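Local coordinates for Tol-Pal system protein TolB (Acinetobacter baumannii, PDB 7MX5) that probably acts as the periplasmic component of the Tol-Pal system, which draws in the outer membrane during cell division and keeps it intact, at residues D131-L140 against T151-P162; I209-A218 against M228-P238. All blocks are in the same frame, centred on the assembly; numbering follows the deposited sequence.

In the fold
Both contacts lie in the six-bladed beta propeller of the single TolB chain, on different blades. Contact 1 pairs strands 135-141 and 150-156, the hairpin of the blade that also takes in the C-terminal strand 391-397; its centre is about 9 Å from the centre of the chain, and helix 110-126 of the N-terminal part lies against one end. Contact 2 lies further out, about 25 Å from the chain centre, where strand 206-211 ends one blade and hairpin 215-221/227-232 begins the next. The two centres are about 27 Å apart and the nearest atoms about 11 Å, so the contacts do not touch. Strands 163-168, 172-177, 183-188 and 195-200 lie between them in sequence.

Contact 1: residues D131-L140 against T151-P162; sequences DFSGRIAYVL and TLQIADTDGEQP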
loop_
_atom_site.group_PDB
_atom_site.type_symbol
_atom_site.label_atom_id
_atom_site.label_comp_id
_atom_site.label_asym_id
_atom_site.label_seq_id
_atom_site.Cartn_x
_atom_site.Cartn_y
_atom_site.Cartn_z
ATOM N N ASP A 131 -4.402 -6.742 5.971
ATOM C CA ASP A 131 -3.899 -5.405 5.682
ATOM C C ASP A 131 -5.015 -4.368 5.626
ATOM O O ASP A 131 -4.820 -3.289 5.056
ATOM C CB ASP A 131 -3.103 -5.396 4.375
ATOM C CG ASP A 131 -1.615 -5.570 4.600
ATOM O OD1 ASP A 131 -1.165 -5.434 5.758
ATOM O OD2 ASP A 131 -0.892 -5.842 3.620
ATOM N N PHE A 132 -6.183 -4.669 6.199
ATOM C CA PHE A 132 -7.233 -3.660 6.286
ATOM C C PHE A 132 -6.835 -2.545 7.243
ATOM O O PHE A 132 -7.144 -1.372 7.004
ATOM C CB PHE A 132 -8.548 -4.308 6.714
ATOM C CG PHE A 132 -8.952 -5.461 5.847
ATOM C CD1 PHE A 132 -9.280 -5.258 4.517
ATOM C CD2 PHE A 132 -8.989 -6.750 6.352
ATOM C CE1 PHE A 132 -9.645 -6.315 3.712
ATOM C CE2 PHE A 132 -9.355 -7.812 5.551
ATOM C CZ PHE A 132 -9.684 -7.594 4.229
ATOM N N SER A 133 -6.150 -2.892 8.328
ATOM C CA SER A 133 -5.455 -1.898 9.125
ATOM C C SER A 133 -4.173 -1.486 8.413
ATOM O O SER A 133 -3.531 -2.288 7.730
ATOM C CB SER A 133 -5.135 -2.441 10.517
ATOM O OG SER A 133 -6.307 -2.897 11.170
ATOM N N GLY A 134 -3.808 -0.221 8.570
ATOM C CA GLY A 134 -2.668 0.345 7.882
ATOM C C GLY A 134 -3.041 1.609 7.133
ATOM O O GLY A 134 -4.209 1.958 6.975
ATOM N N ARG A 135 -2.003 2.293 6.666
ATOM C CA ARG A 135 -2.157 3.602 6.053
ATOM C C ARG A 135 -1.477 3.633 4.692
ATOM O O ARG A 135 -0.522 2.894 4.437
ATOM C CB ARG A 135 -1.584 4.700 6.955
ATOM C CG ARG A 135 -2.116 4.657 8.379
ATOM C CD ARG A 135 -3.394 5.465 8.510
ATOM N NE ARG A 135 -3.120 6.896 8.520
ATOM C CZ ARG A 135 -4.050 7.840 8.510
ATOM N NH1 ARG A 135 -5.339 7.541 8.481
ATOM N NH2 ARG A 135 -3.678 9.116 8.525
ATOM N N ILE A 136 -1.986 4.498 3.818
ATOM C CA ILE A 136 -1.436 4.704 2.485
ATOM C C ILE A 136 -1.250 6.198 2.274
ATOM O O ILE A 136 -2.191 6.978 2.457
ATOM C CB ILE A 136 -2.344 4.117 1.387
ATOM C CG1 ILE A 136 -2.542 2.614 1.594
ATOM C CG2 ILE A 136 -1.763 4.399 0.008
ATOM C CD1 ILE A 136 -3.370 1.954 0.513
ATOM N N ALA A 137 -0.039 6.596 1.896
ATOM C CA ALA A 137 0.252 7.988 1.593
ATOM C C ALA A 137 0.107 8.243 0.099
ATOM O O ALA A 137 0.354 7.361 -0.727
ATOM C CB ALA A 137 1.660 8.361 2.053
ATOM N N TYR A 138 -0.295 9.464 -0.242
ATOM C CA TYR A 138 -0.511 9.838 -1.632
ATOM C C TYR A 138 -0.434 11.354 -1.744
ATOM O O TYR A 138 -0.491 12.075 -0.745
ATOM C CB TYR A 138 -1.856 9.314 -2.149
ATOM C CG TYR A 138 -3.039 9.714 -1.294
ATOM C CD1 TYR A 138 -3.435 8.936 -0.214
ATOM C CD2 TYR A 138 -3.758 10.870 -1.567
ATOM C CE1 TYR A 138 -4.513 9.300 0.572
ATOM C CE2 TYR A 138 -4.839 11.239 -0.790
ATOM C CZ TYR A 138 -5.211 10.452 0.278
ATOM O OH TYR A 138 -6.286 10.819 1.055
ATOM N N VAL A 139 -0.305 11.831 -2.979
ATOM C CA VAL A 139 -0.221 13.257 -3.273
ATOM C C VAL A 139 -1.361 13.618 -4.212
ATOM O O VAL A 139 -1.422 13.121 -5.344
ATOM C CB VAL A 139 1.132 13.640 -3.891
ATOM C CG1 VAL A 139 1.164 15.130 -4.198
ATOM C CG2 VAL A 139 2.269 13.260 -2.958
ATOM N N LEU A 140 -2.260 14.480 -3.744
ATOM C CA LEU A 140 -3.350 14.986 -4.566
ATOM C C LEU A 140 -2.872 16.206 -5.342
ATOM O O LEU A 140 -2.366 17.167 -4.752
ATOM C CB LEU A 140 -4.559 15.347 -3.703
ATOM C CG LEU A 140 -5.262 14.192 -2.987
ATOM C CD1 LEU A 140 -6.367 14.715 -2.084
ATOM C CD2 LEU A 140 -5.816 13.200 -3.995
ATOM N N THR A 151 -1.106 18.341 -2.375
ATOM C CA THR A 151 -1.457 18.031 -0.995
ATOM C C THR A 151 -0.987 16.622 -0.673
ATOM O O THR A 151 -1.451 15.655 -1.286
ATOM C CB THR A 151 -2.965 18.157 -0.762
ATOM O OG1 THR A 151 -3.379 19.506 -1.012
ATOM C CG2 THR A 151 -3.313 17.785 0.669
ATOM N N LEU A 152 -0.068 16.507 0.282
ATOM C CA LEU A 152 0.390 15.213 0.768
ATOM C C LEU A 152 -0.565 14.732 1.852
ATOM O O LEU A 152 -0.742 15.405 2.874
ATOM C CB LEU A 152 1.817 15.305 1.304
ATOM C CG LEU A 152 2.388 14.020 1.906
ATOM C CD1 LEU A 152 2.196 12.842 0.965
ATOM C CD2 LEU A 152 3.853 14.199 2.244
ATOM N N GLN A 153 -1.176 13.571 1.632
ATOM C CA GLN A 153 -2.169 13.030 2.544
ATOM C C GLN A 153 -1.825 11.592 2.902
ATOM O O GLN A 153 -1.159 10.885 2.142
ATOM C CB GLN A 153 -3.577 13.080 1.939
ATOM C CG GLN A 153 -4.217 14.454 1.953
ATOM C CD GLN A 153 -5.730 14.386 1.926
ATOM O OE1 GLN A 153 -6.312 13.429 1.411
ATOM N NE2 GLN A 153 -6.377 15.404 2.482
ATOM N N ILE A 154 -2.289 11.174 4.077
ATOM C CA ILE A 154 -2.196 9.791 4.528
ATOM C C ILE A 154 -3.586 9.357 4.966
ATOM O O ILE A 154 -4.221 10.030 5.787
ATOM C CB ILE A 154 -1.185 9.622 5.678
ATOM C CG1 ILE A 154 0.216 10.037 5.228
ATOM C CG2 ILE A 154 -1.171 8.186 6.162
ATOM C CD1 ILE A 154 1.236 10.043 6.347
ATOM N N ALA A 155 -4.062 8.243 4.417
ATOM C CA ALA A 155 -5.398 7.751 4.708
ATOM C C ALA A 155 -5.342 6.252 4.955
ATOM O O ALA A 155 -4.316 5.600 4.742
ATOM C CB ALA A 155 -6.376 8.072 3.570
ATOM N N ASP A 156 -6.466 5.706 5.413
ATOM C CA ASP A 156 -6.579 4.272 5.613
ATOM C C ASP A 156 -6.563 3.548 4.267
ATOM O O ASP A 156 -6.604 4.161 3.195
ATOM C CB ASP A 156 -7.853 3.939 6.387
ATOM C CG ASP A 156 -7.852 4.519 7.786
ATOM O OD1 ASP A 156 -6.754 4.716 8.347
ATOM O OD2 ASP A 156 -8.949 4.781 8.325
ATOM N N THR A 157 -6.509 2.216 4.332
ATOM C CA THR A 157 -6.443 1.415 3.115
ATOM C C THR A 157 -7.715 1.512 2.282
ATOM O O THR A 157 -7.699 1.136 1.106
ATOM C CB THR A 157 -6.154 -0.046 3.460
ATOM O OG1 THR A 157 -7.273 -0.608 4.158
ATOM C CG2 THR A 157 -4.913 -0.146 4.333
ATOM N N ASP A 158 -8.812 2.004 2.860
ATOM C CA ASP A 158 -10.042 2.246 2.119
ATOM C C ASP A 158 -10.236 3.718 1.778
ATOM O O ASP A 158 -11.293 4.090 1.257
ATOM C CB ASP A 158 -11.248 1.724 2.904
ATOM C CG ASP A 158 -11.383 2.365 4.276
ATOM O OD1 ASP A 158 -10.498 3.156 4.665
ATOM O OD2 ASP A 158 -12.380 2.074 4.969
ATOM N N GLY A 159 -9.241 4.560 2.059
ATOM C CA GLY A 159 -9.322 5.978 1.787
ATOM C C GLY A 159 -9.970 6.806 2.875
ATOM O O GLY A 159 -9.949 8.040 2.786
ATOM N N GLU A 160 -10.537 6.174 3.899
ATOM C CA GLU A 160 -11.224 6.910 4.946
ATOM C C GLU A 160 -10.230 7.483 5.951
ATOM O O GLU A 160 -9.080 7.047 6.052
ATOM C CB GLU A 160 -12.235 6.013 5.662
ATOM C CG GLU A 160 -13.350 5.496 4.769
ATOM C CD GLU A 160 -14.322 6.584 4.347
ATOM O OE1 GLU A 160 -14.319 7.668 4.969
ATOM O OE2 GLU A 160 -15.090 6.356 3.389
ATOM N N GLN A 161 -10.700 8.473 6.704
ATOM C CA GLN A 161 -9.900 9.174 7.703
ATOM C C GLN A 161 -8.600 9.726 7.111
ATOM O O GLN A 161 -7.506 9.319 7.515
ATOM C CB GLN A 161 -9.607 8.266 8.890
ATOM C CG GLN A 161 -10.789 7.419 9.336
ATOM C CD GLN A 161 -10.885 7.297 10.844
ATOM O OE1 GLN A 161 -10.208 6.470 11.456
ATOM N NE2 GLN A 161 -11.731 8.120 11.451
ATOM N N PRO A 162 -8.684 10.653 6.160
ATOM C CA PRO A 162 -7.462 11.220 5.585
ATOM C C PRO A 162 -6.813 12.222 6.525
ATOM O O PRO A 162 -7.481 12.959 7.254
ATOM C CB PRO A 162 -7.964 11.905 4.308
ATOM C CG PRO A 162 -9.353 12.314 4.641
ATOM C CD PRO A 162 -9.896 11.285 5.607
HETATM O O HOH W 1 -6.457 1.124 7.225
HETATM O O HOH W 2 -3.818 19.222 -3.971
#
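Arg135 NH1 holds two acceptors of 151-162: Asp156 OD1 at 3.2 Å, in a salt bridge, and the backbone Gln161 O at 3.0 Å. This clamp sits at one end of an antiparallel beta hairpin, strands 135-141 and 150-156, in a propeller blade whose outer neighbours are strands 163-168 and 391-397. Because strand 391-397 comes from the C-terminus, the blade joins both ends of the propeller chain, the closure often called molecular velcro. The arginine chain bends at chi2 and chi3, which folds its guanidinium back over Ile154 O and Ala155. Asp156 OD1 lies in the guanidinium plane, yet the arginine meets the carboxylate from 55° above the latter's own plane.

Backbone bonds run in both directions between Ile136 and Ala155, Tyr138 and Gln153, and Leu140 and Thr151. Tyr138 and Gln153 add a side-chain bond on their face of the sheet, Tyr138 OH donating to Gln153 OE1 at 2.6 Å. With chi1 at 54°, CG of Tyr138 sits between its own backbone N and carbonyl carbon, and the ring lies over Gln153, whose CB is 3.5 Å from Tyr138 CZ. Ala155 CB meets the edge of the same ring. The amide stands 74° to the ring, and its NE2 reaches on to Thr164 OG1 in the next strand. On the other face Ala137 CB rests on Ile154 CG1 (3.9 Å) and Val139 CG2 on Leu152 CD1.

A type I turn from Asp156 to Gly159 carries Thr157 back to the 131-134 loop. Its OG1, which also bonds Arg38, donates to Phe132 O at 2.9 Å; a water donates a second hydrogen bond to that carbonyl, 2.6 Å from Phe132 O, and accepts from Thr157 N.

Contact 2: residues I209-A218 against M228-P238; sequences ITSFKGLNGA and MLFTASMNGNP
A classic beta bulge marks the start of the hairpin formed by strands 215-221 and 227-232, the first two strands of one propeller blade. Asn216 and Gly217 both face Thr231, and their amides converge on one carbonyl: Thr231 O takes Asn216 N at 3.0 Å and Gly217 N at 2.9 Å, both from the same face of its plane. Thr231 N bonds back to Gly217 O; the extra residue, Asn216, moves the register by one from the Leu215-Ala232 pair. The bulge also turns the Asn216 side chain toward 228-238, where Ser233 OG donates to Asn216 OD1 at 2.7 Å, in the carbonyl plane and on a lone pair. Beside it Ser233 N points at Gly214 O at a doubtfully short 2.5 Å. Thr231 OG1 bonds to Thr261 O.

On the side of the sheet that carries Leu215 and Ala232, apolar groups pack against strand 206-211 of the preceding blade and the turn that follows it. Phe212 presents its ring edge, with CE1 3.5 Å from Ala232 CB and CZ 3.8 Å from Phe230 CE2. Leu215 CB lies over the rim of one face of that ring, while Leu215 CD1 reaches Phe230 CD2 at 3.6 Å, the two side chains crossing at about a right angle. With chi1 at 62°, the Phe230 ring is placed between Leu215 CD1 and Thr210 CG2, the latter over one of its faces. Further along, Ile209 CG2 touches Met228 CE at 3.5 Å. At the outer end the poorly ordered Met234 brings its sulfur obliquely near the Phe212 ring, a Met-aromatic contact. Ile196 of the preceding blade touches both Leu215 and Phe230, so one apolar layer spans the two sheets, as is typical of neighbouring blades in a beta propeller.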
loop_
_atom_site.group_PDB
_atom_site.type_symbol
_atom_site.label_atom_id
_atom_site.label_comp_id
_atom_site.label_asym_id
_atom_site.label_seq_id
_atom_site.Cartn_x
_atom_site.Cartn_y
_atom_site.Cartn_z
ATOM N N ILE A 209 16.258 17.017 5.346
ATOM C CA ILE A 209 17.274 15.984 5.206
ATOM C C ILE A 209 18.374 16.444 4.258
ATOM O O ILE A 209 19.561 16.425 4.604
ATOM C CB ILE A 209 16.629 14.666 4.740
ATOM C CG1 ILE A 209 15.860 14.012 5.891
ATOM C CG2 ILE A 209 17.680 13.727 4.225
ATOM C CD1 ILE A 209 16.715 13.702 7.099
ATOM N N THR A 210 17.999 16.878 3.056
ATOM C CA THR A 210 18.953 17.425 2.102
ATOM C C THR A 210 18.235 18.410 1.191
ATOM O O THR A 210 17.011 18.367 1.039
ATOM C CB THR A 210 19.629 16.324 1.273
ATOM O OG1 THR A 210 20.750 16.875 0.570
ATOM C CG2 THR A 210 18.651 15.725 0.273
ATOM N N SER A 211 19.018 19.302 0.583
ATOM C CA SER A 211 18.474 20.337 -0.290
ATOM C C SER A 211 19.574 21.018 -1.095
ATOM O O SER A 211 20.447 21.679 -0.523
ATOM C CB SER A 211 17.712 21.381 0.528
ATOM O OG SER A 211 16.978 22.254 -0.314
ATOM N N PHE A 212 19.542 20.872 -2.416
ATOM C CA PHE A 212 20.496 21.552 -3.284
ATOM C C PHE A 212 19.881 21.689 -4.674
ATOM O O PHE A 212 18.680 21.468 -4.866
ATOM C CB PHE A 212 21.842 20.818 -3.312
ATOM C CG PHE A 212 21.724 19.330 -3.455
ATOM C CD1 PHE A 212 21.629 18.746 -4.706
ATOM C CD2 PHE A 212 21.721 18.511 -2.336
ATOM C CE1 PHE A 212 21.525 17.378 -4.839
ATOM C CE2 PHE A 212 21.617 17.141 -2.464
ATOM C CZ PHE A 212 21.519 16.574 -3.717
ATOM N N LYS A 213 20.716 22.052 -5.649
ATOM C CA LYS A 213 20.227 22.432 -6.970
ATOM C C LYS A 213 19.879 21.220 -7.828
ATOM O O LYS A 213 18.924 21.268 -8.612
ATOM C CB LYS A 213 21.271 23.297 -7.675
ATOM C CG LYS A 213 22.704 22.954 -7.292
ATOM C CD LYS A 213 23.709 23.854 -7.993
ATOM C CE LYS A 213 24.952 24.052 -7.139
ATOM N NZ LYS A 213 26.185 24.184 -7.965
ATOM N N GLY A 214 20.636 20.136 -7.703
ATOM C CA GLY A 214 20.442 18.976 -8.544
ATOM C C GLY A 214 19.579 17.878 -7.966
ATOM O O GLY A 214 19.506 16.795 -8.557
ATOM N N LEU A 215 18.917 18.120 -6.839
ATOM C CA LEU A 215 18.126 17.084 -6.184
ATOM C C LEU A 215 16.912 16.724 -7.031
ATOM O O LEU A 215 16.050 17.571 -7.290
ATOM C CB LEU A 215 17.690 17.557 -4.800
ATOM C CG LEU A 215 16.878 16.564 -3.966
ATOM C CD1 LEU A 215 17.683 15.304 -3.698
ATOM C CD2 LEU A 215 16.428 17.205 -2.661
ATOM N N ASN A 216 16.845 15.466 -7.466
ATOM C CA ASN A 216 15.660 14.951 -8.142
ATOM C C ASN A 216 14.637 14.407 -7.154
ATOM O O ASN A 216 13.430 14.604 -7.340
ATOM C CB ASN A 216 16.048 13.857 -9.140
ATOM C CG ASN A 216 16.741 14.407 -10.370
ATOM O OD1 ASN A 216 17.942 14.678 -10.352
ATOM N ND2 ASN A 216 15.985 14.574 -11.449
ATOM N N GLY A 217 15.096 13.726 -6.108
ATOM C CA GLY A 217 14.208 13.225 -5.080
ATOM C C GLY A 217 14.167 11.715 -4.976
ATOM O O GLY A 217 15.213 11.061 -4.917
ATOM N N ALA A 218 12.953 11.157 -4.952
ATOM C CA ALA A 218 12.707 9.725 -4.828
ATOM C C ALA A 218 13.421 9.146 -3.611
ATOM O O ALA A 218 14.357 8.350 -3.763
ATOM C CB ALA A 218 13.144 8.990 -6.097
ATOM N N MET A 228 19.545 6.428 3.910
ATOM C CA MET A 228 18.500 6.809 2.972
ATOM C C MET A 228 19.107 6.981 1.588
ATOM O O MET A 228 20.170 7.590 1.440
ATOM C CB MET A 228 17.804 8.108 3.402
ATOM C CG MET A 228 16.955 8.748 2.313
ATOM S SD MET A 228 16.486 10.449 2.685
ATOM C CE MET A 228 17.687 11.332 1.690
ATOM N N LEU A 229 18.434 6.434 0.581
ATOM C CA LEU A 229 18.815 6.629 -0.808
ATOM C C LEU A 229 17.975 7.738 -1.428
ATOM O O LEU A 229 16.827 7.964 -1.038
ATOM C CB LEU A 229 18.644 5.341 -1.618
ATOM C CG LEU A 229 19.637 4.210 -1.353
ATOM C CD1 LEU A 229 19.064 2.891 -1.837
ATOM C CD2 LEU A 229 20.975 4.491 -2.015
ATOM N N PHE A 230 18.561 8.432 -2.400
ATOM C CA PHE A 230 17.848 9.485 -3.108
ATOM C C PHE A 230 18.517 9.717 -4.453
ATOM O O PHE A 230 19.685 9.374 -4.657
ATOM C CB PHE A 230 17.794 10.784 -2.293
ATOM C CG PHE A 230 19.142 11.384 -1.997
ATOM C CD1 PHE A 230 19.942 10.870 -0.989
ATOM C CD2 PHE A 230 19.602 12.474 -2.718
ATOM C CE1 PHE A 230 21.177 11.427 -0.712
ATOM C CE2 PHE A 230 20.836 13.034 -2.446
ATOM C CZ PHE A 230 21.623 12.512 -1.441
ATOM N N THR A 231 17.752 10.298 -5.371
ATOM C CA THR A 231 18.231 10.622 -6.705
ATOM C C THR A 231 18.568 12.104 -6.789
ATOM O O THR A 231 17.844 12.949 -6.255
ATOM C CB THR A 231 17.189 10.266 -7.767
ATOM O OG1 THR A 231 16.583 9.008 -7.444
ATOM C CG2 THR A 231 17.840 10.175 -9.139
ATOM N N ALA A 232 19.673 12.411 -7.463
ATOM C CA ALA A 232 20.118 13.788 -7.609
ATOM C C ALA A 232 21.079 13.874 -8.783
ATOM O O ALA A 232 21.876 12.959 -9.007
ATOM C CB ALA A 232 20.790 14.298 -6.330
ATOM N N SER A 233 20.999 14.975 -9.522
ATOM C CA SER A 233 21.861 15.233 -10.672
ATOM C C SER A 233 22.562 16.564 -10.430
ATOM O O SER A 233 22.048 17.613 -10.822
ATOM C CB SER A 233 21.057 15.264 -11.967
ATOM O OG SER A 233 19.809 15.908 -11.782
ATOM N N MET A 234 23.730 16.520 -9.783
ATOM C CA MET A 234 24.497 17.742 -9.571
ATOM C C MET A 234 24.732 18.455 -10.897
ATOM O O MET A 234 24.496 19.661 -11.024
ATOM C CB MET A 234 25.829 17.423 -8.885
ATOM C CG MET A 234 25.979 17.971 -7.460
ATOM S SD MET A 234 25.308 19.612 -7.077
ATOM C CE MET A 234 25.976 20.642 -8.386
ATOM N N ASN A 235 25.165 17.708 -11.908
ATOM C CA ASN A 235 25.288 18.231 -13.260
ATOM C C ASN A 235 24.783 17.182 -14.236
ATOM O O ASN A 235 25.195 16.020 -14.172
ATOM C CB ASN A 235 26.739 18.617 -13.582
ATOM C CG ASN A 235 27.173 18.171 -14.968
ATOM O OD1 ASN A 235 27.056 18.920 -15.938
ATOM N ND2 ASN A 235 27.696 16.952 -15.062
ATOM N N GLY A 236 23.875 17.588 -15.118
ATOM C CA GLY A 236 23.434 16.733 -16.201
ATOM C C GLY A 236 22.409 15.673 -15.847
ATOM O O GLY A 236 21.205 15.945 -15.830
ATOM N N ASN A 237 22.877 14.456 -15.559
ATOM C CA ASN A 237 22.005 13.294 -15.524
ATOM C C ASN A 237 21.796 12.787 -14.099
ATOM O O ASN A 237 22.711 12.841 -13.271
ATOM C CB ASN A 237 22.589 12.168 -16.383
ATOM C CG ASN A 237 23.279 12.691 -17.629
ATOM O OD1 ASN A 237 24.406 13.183 -17.566
ATOM N ND2 ASN A 237 22.601 12.596 -18.765
ATOM N N PRO A 238 20.599 12.282 -13.791
ATOM C CA PRO A 238 20.310 11.836 -12.422
ATOM C C PRO A 238 21.232 10.706 -11.994
ATOM O O PRO A 238 21.674 9.897 -12.810
ATOM C CB PRO A 238 18.852 11.364 -12.504
ATOM C CG PRO A 238 18.299 12.048 -13.722
ATOM C CD PRO A 238 19.444 12.092 -14.682
HETATM O O HOH W 3 15.997 7.144 -5.213
#